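Long-range contact in lovastatin nonaketide synthase, polyketide synthase component (Aspergillus terreus, PDB 7CPX), which builds the nonaketide backbone of lovastatin from nine malonyl-CoA units, yielding carrier-bound dihydromonacolin L through repeated condensation, reduction, dehydration and methylation: residues L1146-P1156 / E1220-D1231. The protein carries 2 engineered substitutions. Numbering follows the deposited sequence.
Sequences LRASGTLDFIP and EKVAFNTINTYD
Phe1224 lays its aromatic ring flat over the backbone of Gly1150, its antiparallel partner, with Gly1150 N 3.4 Å above the plane and over the ring centre. CG of Phe1224 sits between its own backbone N and carbonyl carbon (chi1 73°), which swings the ring across to strand 1147-1152 instead of straight off the sheet. Glycine suits the place: at a positive phi of 146° a side chain would come up against the carbonyl before it, and the bare backbone lets the ring come down on the peptide.

Main-chain hydrogen bonds run in pairs between Ala1148 and Thr1226, Gly1150 and Phe1224, and Leu1152 and Val1222; Ala1148 N to Thr1226 O is the straightest, at 170°. On the face carrying Phe1224, Leu1152 CD2 meets the ring atom CD2 at 3.7 Å, and Ala1148 CB, small enough to fit beside helix 1170-1184, touches Thr1226 CG2 at 3.5 Å. That helix also covers Phe1224 and Thr1226, as the central helix of a hotdog fold does; it carries Asp1174, the predicted proton donor of the dehydratase.

On the reverse face Ile1227 CD1 packs at 3.5 Å against the aliphatic CG of Arg1147, both beside Trp2019 of the second subunit. The chemistry is thus divided: backbone bonds set the register, while Phe1224, Ala1148 and the methyl-bearing Thr1226 turn a largely apolar face to the helix.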
ATOM      1  N   LEU A1146      -8.868  42.362   8.883  1.00 92.14           N
ATOM      2  CA  LEU A1146      -9.058  40.962   8.514  1.00 92.14           C
ATOM      3  C   LEU A1146      -7.725  40.323   8.133  1.00 92.14           C
ATOM      4  O   LEU A1146      -7.633  39.546   7.182  1.00 92.14           O
ATOM      5  CB  LEU A1146     -10.071  40.830   7.375  1.00 92.14           C
ATOM      6  CG  LEU A1146     -10.596  39.423   7.088  1.00 92.14           C
ATOM      7  CD1 LEU A1146     -11.209  38.817   8.335  1.00 92.14           C
ATOM      8  CD2 LEU A1146     -11.609  39.453   5.956  1.00 92.14           C
ATOM      9  N   ARG A1147      -6.681  40.662   8.883  1.00 92.00           N
ATOM     10  CA  ARG A1147      -5.336  40.205   8.578  1.00 92.00           C
ATOM     11  C   ARG A1147      -4.557  40.073   9.875  1.00 92.00           C
ATOM     12  O   ARG A1147      -4.908  40.669  10.896  1.00 92.00           O
ATOM     13  CB  ARG A1147      -4.626  41.170   7.626  1.00 92.00           C
ATOM     14  CG  ARG A1147      -4.170  40.540   6.331  1.00 92.00           C
ATOM     15  CD  ARG A1147      -3.841  41.594   5.290  1.00 92.00           C
ATOM     16  NE  ARG A1147      -5.035  42.071   4.603  1.00 92.00           N
ATOM     17  CZ  ARG A1147      -5.022  42.805   3.498  1.00 92.00           C
ATOM     18  NH1 ARG A1147      -3.888  43.168   2.923  1.00 92.00           N
ATOM     19  NH2 ARG A1147      -6.175  43.180   2.955  1.00 92.00           N
ATOM     20  N   ALA A1148      -3.489  39.281   9.823  1.00 87.22           N
ATOM     21  CA  ALA A1148      -2.608  39.135  10.969  1.00 87.22           C
ATOM     22  C   ALA A1148      -1.181  38.977  10.474  1.00 87.22           C
ATOM     23  O   ALA A1148      -0.936  38.661   9.310  1.00 87.22           O
ATOM     24  CB  ALA A1148      -3.006  37.947  11.853  1.00 87.22           C
ATOM     25  N   SER A1149      -0.240  39.228  11.376  1.00 87.54           N
ATOM     26  CA  SER A1149       1.173  39.075  11.066  1.00 87.54           C
ATOM     27  C   SER A1149       1.926  38.955  12.378  1.00 87.54           C
ATOM     28  O   SER A1149       1.339  39.018  13.458  1.00 87.54           O
ATOM     29  CB  SER A1149       1.693  40.249  10.234  1.00 87.54           C
ATOM     30  OG  SER A1149       3.079  40.114   9.974  1.00 87.54           O
ATOM     31  N   GLY A1150       3.223  38.762  12.273  1.00 88.49           N
ATOM     32  CA  GLY A1150       4.060  38.726  13.453  1.00 88.49           C
ATOM     33  C   GLY A1150       5.207  37.745  13.265  1.00 88.49           C
ATOM     34  O   GLY A1150       5.746  37.619  12.165  1.00 88.49           O
ATOM     35  N   THR A1151       5.559  37.062  14.351  1.00 88.99           N
ATOM     36  CA  THR A1151       6.655  36.106  14.342  1.00 88.99           C
ATOM     37  C   THR A1151       6.251  34.876  15.136  1.00 88.99           C
ATOM     38  O   THR A1151       5.742  34.995  16.255  1.00 88.99           O
ATOM     39  CB  THR A1151       7.928  36.719  14.936  1.00 88.99           C
ATOM     40  OG1 THR A1151       8.138  38.022  14.378  1.00 88.99           O
ATOM     41  CG2 THR A1151       9.127  35.849  14.632  1.00 88.99           C
ATOM     42  N   LEU A1152       6.477  33.702  14.553  1.00 87.10           N
ATOM     43  CA  LEU A1152       6.233  32.429  15.210  1.00 87.10           C
ATOM     44  C   LEU A1152       7.526  31.630  15.221  1.00 87.10           C
ATOM     45  O   LEU A1152       8.334  31.728  14.293  1.00 87.10           O
ATOM     46  CB  LEU A1152       5.124  31.640  14.503  1.00 87.10           C
ATOM     47  CG  LEU A1152       5.358  31.269  13.037  1.00 87.10           C
ATOM     48  CD1 LEU A1152       6.069  29.932  12.909  1.00 87.10           C
ATOM     49  CD2 LEU A1152       4.043  31.237  12.285  1.00 87.10           C
ATOM     50  N   ASP A1153       7.722  30.845  16.276  1.00 91.25           N
ATOM     51  CA  ASP A1153       8.956  30.085  16.431  1.00 91.25           C
ATOM     52  C   ASP A1153       8.968  28.930  15.440  1.00 91.25           C
ATOM     53  O   ASP A1153       8.136  28.020  15.521  1.00 91.25           O
ATOM     54  CB  ASP A1153       9.087  29.576  17.862  1.00 91.25           C
ATOM     55  CG  ASP A1153       9.191  30.700  18.873  1.00 91.25           C
ATOM     56  OD1 ASP A1153       9.268  31.873  18.452  1.00 91.25           O
ATOM     57  OD2 ASP A1153       9.199  30.410  20.087  1.00 91.25           O
ATOM     58  N   PHE A1154       9.913  28.964  14.500  1.00 92.03           N
ATOM     59  CA  PHE A1154      10.116  27.863  13.562  1.00 92.03           C
ATOM     60  C   PHE A1154      10.893  26.743  14.256  1.00 92.03           C
ATOM     61  O   PHE A1154      12.007  26.377  13.879  1.00 92.03           O
ATOM     62  CB  PHE A1154      10.840  28.358  12.317  1.00 92.03           C
ATOM     63  CG  PHE A1154      10.707  27.444  11.134  1.00 92.03           C
ATOM     64  CD1 PHE A1154       9.632  27.562  10.273  1.00 92.03           C
ATOM     65  CD2 PHE A1154      11.659  26.474  10.880  1.00 92.03           C
ATOM     66  CE1 PHE A1154       9.506  26.728   9.183  1.00 92.03           C
ATOM     67  CE2 PHE A1154      11.539  25.635   9.790  1.00 92.03           C
ATOM     68  CZ  PHE A1154      10.461  25.762   8.939  1.00 92.03           C
ATOM     69  N   ILE A1155      10.275  26.209  15.302  1.00 90.81           N
ATOM     70  CA  ILE A1155      10.956  25.224  16.147  1.00 90.81           C
ATOM     71  C   ILE A1155      11.373  24.035  15.289  1.00 90.81           C
ATOM     72  O   ILE A1155      10.543  23.496  14.531  1.00 90.81           O
ATOM     73  CB  ILE A1155      10.044  24.783  17.305  1.00 90.81           C
ATOM     74  CG1 ILE A1155      10.719  23.683  18.129  1.00 90.81           C
ATOM     75  CG2 ILE A1155       8.690  24.323  16.777  1.00 90.81           C
ATOM     76  CD1 ILE A1155       9.990  23.346  19.413  1.00 90.81           C
ATOM     77  N   PRO A1156      12.628  23.597  15.342  1.00 92.03           N
ATOM     78  CA  PRO A1156      13.046  22.463  14.515  1.00 92.03           C
ATOM     79  C   PRO A1156      12.566  21.136  15.077  1.00 92.03           C
ATOM     80  O   PRO A1156      12.420  20.957  16.289  1.00 92.03           O
ATOM     81  CB  PRO A1156      14.575  22.554  14.547  1.00 92.03           C
ATOM     82  CG  PRO A1156      14.869  23.168  15.864  1.00 92.03           C
ATOM     83  CD  PRO A1156      13.747  24.134  16.137  1.00 92.03           C
ATOM     84  N   GLU A1220      15.359  29.603  14.632  1.00 97.97           N
ATOM     85  CA  GLU A1220      14.086  28.924  14.855  1.00 97.97           C
ATOM     86  C   GLU A1220      12.987  29.908  15.233  1.00 97.97           C
ATOM     87  O   GLU A1220      12.163  29.627  16.109  1.00 97.97           O
ATOM     88  CB  GLU A1220      14.235  27.844  15.932  1.00 97.97           C
ATOM     89  CG  GLU A1220      14.596  28.356  17.319  1.00 97.97           C
ATOM     90  CD  GLU A1220      14.759  27.235  18.325  1.00 97.97           C
ATOM     91  OE1 GLU A1220      14.995  26.085  17.901  1.00 97.97           O
ATOM     92  OE2 GLU A1220      14.651  27.504  19.540  1.00 97.97           O
ATOM     93  N   LYS A1221      12.968  31.064  14.574  1.00 91.65           N
ATOM     94  CA  LYS A1221      11.940  32.071  14.815  1.00 91.65           C
ATOM     95  C   LYS A1221      11.787  32.880  13.537  1.00 91.65           C
ATOM     96  O   LYS A1221      12.682  33.650  13.177  1.00 91.65           O
ATOM     97  CB  LYS A1221      12.304  32.961  15.999  1.00 91.65           C
ATOM     98  CG  LYS A1221      11.236  33.974  16.357  1.00 91.65           C
ATOM     99  CD  LYS A1221      11.396  34.491  17.778  1.00 91.65           C
ATOM    100  CE  LYS A1221      12.703  35.246  17.963  1.00 91.65           C
ATOM    101  NZ  LYS A1221      12.844  35.779  19.348  1.00 91.65           N
ATOM    102  N   VAL A1222      10.658  32.703  12.856  1.00 89.40           N
ATOM    103  CA  VAL A1222      10.452  33.241  11.520  1.00 89.40           C
ATOM    104  C   VAL A1222       9.199  34.101  11.516  1.00 89.40           C
ATOM    105  O   VAL A1222       8.237  33.841  12.246  1.00 89.40           O
ATOM    106  CB  VAL A1222      10.337  32.115  10.471  1.00 89.40           C
ATOM    107  CG1 VAL A1222      11.605  31.278  10.446  1.00 89.40           C
ATOM    108  CG2 VAL A1222       9.121  31.252  10.760  1.00 89.40           C
ATOM    109  N   ALA A1223       9.208  35.122  10.666  1.00 89.17           N
ATOM    110  CA  ALA A1223       8.079  36.028  10.584  1.00 89.17           C
ATOM    111  C   ALA A1223       6.976  35.410   9.730  1.00 89.17           C
ATOM    112  O   ALA A1223       7.179  34.429   9.012  1.00 89.17           O
ATOM    113  CB  ALA A1223       8.518  37.372  10.014  1.00 89.17           C
ATOM    114  N   PHE A1224       5.790  36.004   9.812  1.00 86.75           N
ATOM    115  CA  PHE A1224       4.637  35.485   9.098  1.00 86.75           C
ATOM    116  C   PHE A1224       3.650  36.609   8.831  1.00 86.75           C
ATOM    117  O   PHE A1224       3.538  37.560   9.611  1.00 86.75           O
ATOM    118  CB  PHE A1224       3.938  34.370   9.884  1.00 86.75           C
ATOM    119  CG  PHE A1224       3.173  34.862  11.081  1.00 86.75           C
ATOM    120  CD1 PHE A1224       1.858  35.269  10.954  1.00 86.75           C
ATOM    121  CD2 PHE A1224       3.767  34.922  12.329  1.00 86.75           C
ATOM    122  CE1 PHE A1224       1.151  35.727  12.044  1.00 86.75           C
ATOM    123  CE2 PHE A1224       3.064  35.377  13.425  1.00 86.75           C
ATOM    124  CZ  PHE A1224       1.752  35.780  13.283  1.00 86.75           C
ATOM    125  N   ASN A1225       2.937  36.473   7.719  1.00 87.64           N
ATOM    126  CA  ASN A1225       1.759  37.259   7.400  1.00 87.64           C
ATOM    127  C   ASN A1225       0.633  36.301   7.039  1.00 87.64           C
ATOM    128  O   ASN A1225       0.871  35.157   6.644  1.00 87.64           O
ATOM    129  CB  ASN A1225       2.023  38.227   6.241  1.00 87.64           C
ATOM    130  CG  ASN A1225       3.174  39.168   6.518  1.00 87.64           C
ATOM    131  OD1 ASN A1225       3.505  39.440   7.672  1.00 87.64           O
ATOM    132  ND2 ASN A1225       3.792  39.674   5.457  1.00 87.64           N
ATOM    133  N   THR A1226      -0.604  36.761   7.188  1.00 86.19           N
ATOM    134  CA  THR A1226      -1.743  35.898   6.912  1.00 86.19           C
ATOM    135  C   THR A1226      -2.974  36.748   6.649  1.00 86.19           C
ATOM    136  O   THR A1226      -3.224  37.730   7.356  1.00 86.19           O
ATOM    137  CB  THR A1226      -1.999  34.938   8.078  1.00 86.19           C
ATOM    138  OG1 THR A1226      -3.284  34.323   7.924  1.00 86.19           O
ATOM    139  CG2 THR A1226      -1.946  35.678   9.395  1.00 86.19           C
ATOM    140  N   ILE A1227      -3.732  36.354   5.632  1.00 88.26           N
ATOM    141  CA  ILE A1227      -4.991  36.985   5.266  1.00 88.26           C
ATOM    142  C   ILE A1227      -6.107  36.024   5.630  1.00 88.26           C
ATOM    143  O   ILE A1227      -6.075  34.852   5.238  1.00 88.26           O
ATOM    144  CB  ILE A1227      -5.049  37.319   3.765  1.00 88.26           C
ATOM    145  CG1 ILE A1227      -3.648  37.501   3.169  1.00 88.26           C
ATOM    146  CG2 ILE A1227      -5.907  38.551   3.533  1.00 88.26           C
ATOM    147  CD1 ILE A1227      -2.865  38.654   3.737  1.00 88.26           C
ATOM    148  N   ASN A1228      -7.092  36.511   6.379  1.00 88.55           N
ATOM    149  CA  ASN A1228      -8.309  35.741   6.617  1.00 88.55           C
ATOM    150  C   ASN A1228      -9.262  36.001   5.450  1.00 88.55           C
ATOM    151  O   ASN A1228     -10.239  36.746   5.541  1.00 88.55           O
ATOM    152  CB  ASN A1228      -8.921  36.104   7.962  1.00 88.55           C
ATOM    153  CG  ASN A1228     -10.186  35.323   8.264  1.00 88.55           C
ATOM    154  OD1 ASN A1228     -11.090  35.830   8.923  1.00 88.55           O
ATOM    155  ND2 ASN A1228     -10.256  34.085   7.785  1.00 88.55           N
ATOM    156  N   THR A1229      -8.944  35.357   4.323  1.00 88.31           N
ATOM    157  CA  THR A1229      -9.604  35.674   3.060  1.00 88.31           C
ATOM    158  C   THR A1229     -11.117  35.572   3.178  1.00 88.31           C
ATOM    159  O   THR A1229     -11.844  36.449   2.699  1.00 88.31           O
ATOM    160  CB  THR A1229      -9.094  34.745   1.957  1.00 88.31           C
ATOM    161  OG1 THR A1229      -9.301  33.381   2.342  1.00 88.31           O
ATOM    162  CG2 THR A1229      -7.617  34.980   1.709  1.00 88.31           C
ATOM    163  N   TYR A1230     -11.611  34.511   3.809  1.00 92.03           N
ATOM    164  CA  TYR A1230     -13.037  34.338   4.035  1.00 92.03           C
ATOM    165  C   TYR A1230     -13.286  34.249   5.530  1.00 92.03           C
ATOM    166  O   TYR A1230     -12.613  33.487   6.231  1.00 92.03           O
ATOM    167  CB  TYR A1230     -13.571  33.091   3.334  1.00 92.03           C
ATOM    168  CG  TYR A1230     -15.058  33.141   3.113  1.00 92.03           C
ATOM    169  CD1 TYR A1230     -15.937  32.723   4.097  1.00 92.03           C
ATOM    170  CD2 TYR A1230     -15.586  33.621   1.924  1.00 92.03           C
ATOM    171  CE1 TYR A1230     -17.295  32.776   3.905  1.00 92.03           C
ATOM    172  CE2 TYR A1230     -16.947  33.676   1.720  1.00 92.03           C
ATOM    173  CZ  TYR A1230     -17.798  33.254   2.713  1.00 92.03           C
ATOM    174  OH  TYR A1230     -19.160  33.305   2.516  1.00 92.03           O
ATOM    175  N   ASP A1231     -14.254  35.029   6.012  1.00 93.58           N
ATOM    176  CA  ASP A1231     -14.492  35.136   7.444  1.00 93.58           C
ATOM    177  C   ASP A1231     -15.970  35.182   7.801  1.00 93.58           C
ATOM    178  O   ASP A1231     -16.301  35.498   8.951  1.00 93.58           O
ATOM    179  CB  ASP A1231     -13.805  36.385   7.986  1.00 93.58           C
ATOM    180  CG  ASP A1231     -14.479  37.662   7.529  1.00 93.58           C
ATOM    181  OD1 ASP A1231     -15.018  37.678   6.403  1.00 93.58           O
ATOM    182  OD2 ASP A1231     -14.469  38.649   8.295  1.00 93.58           O
TER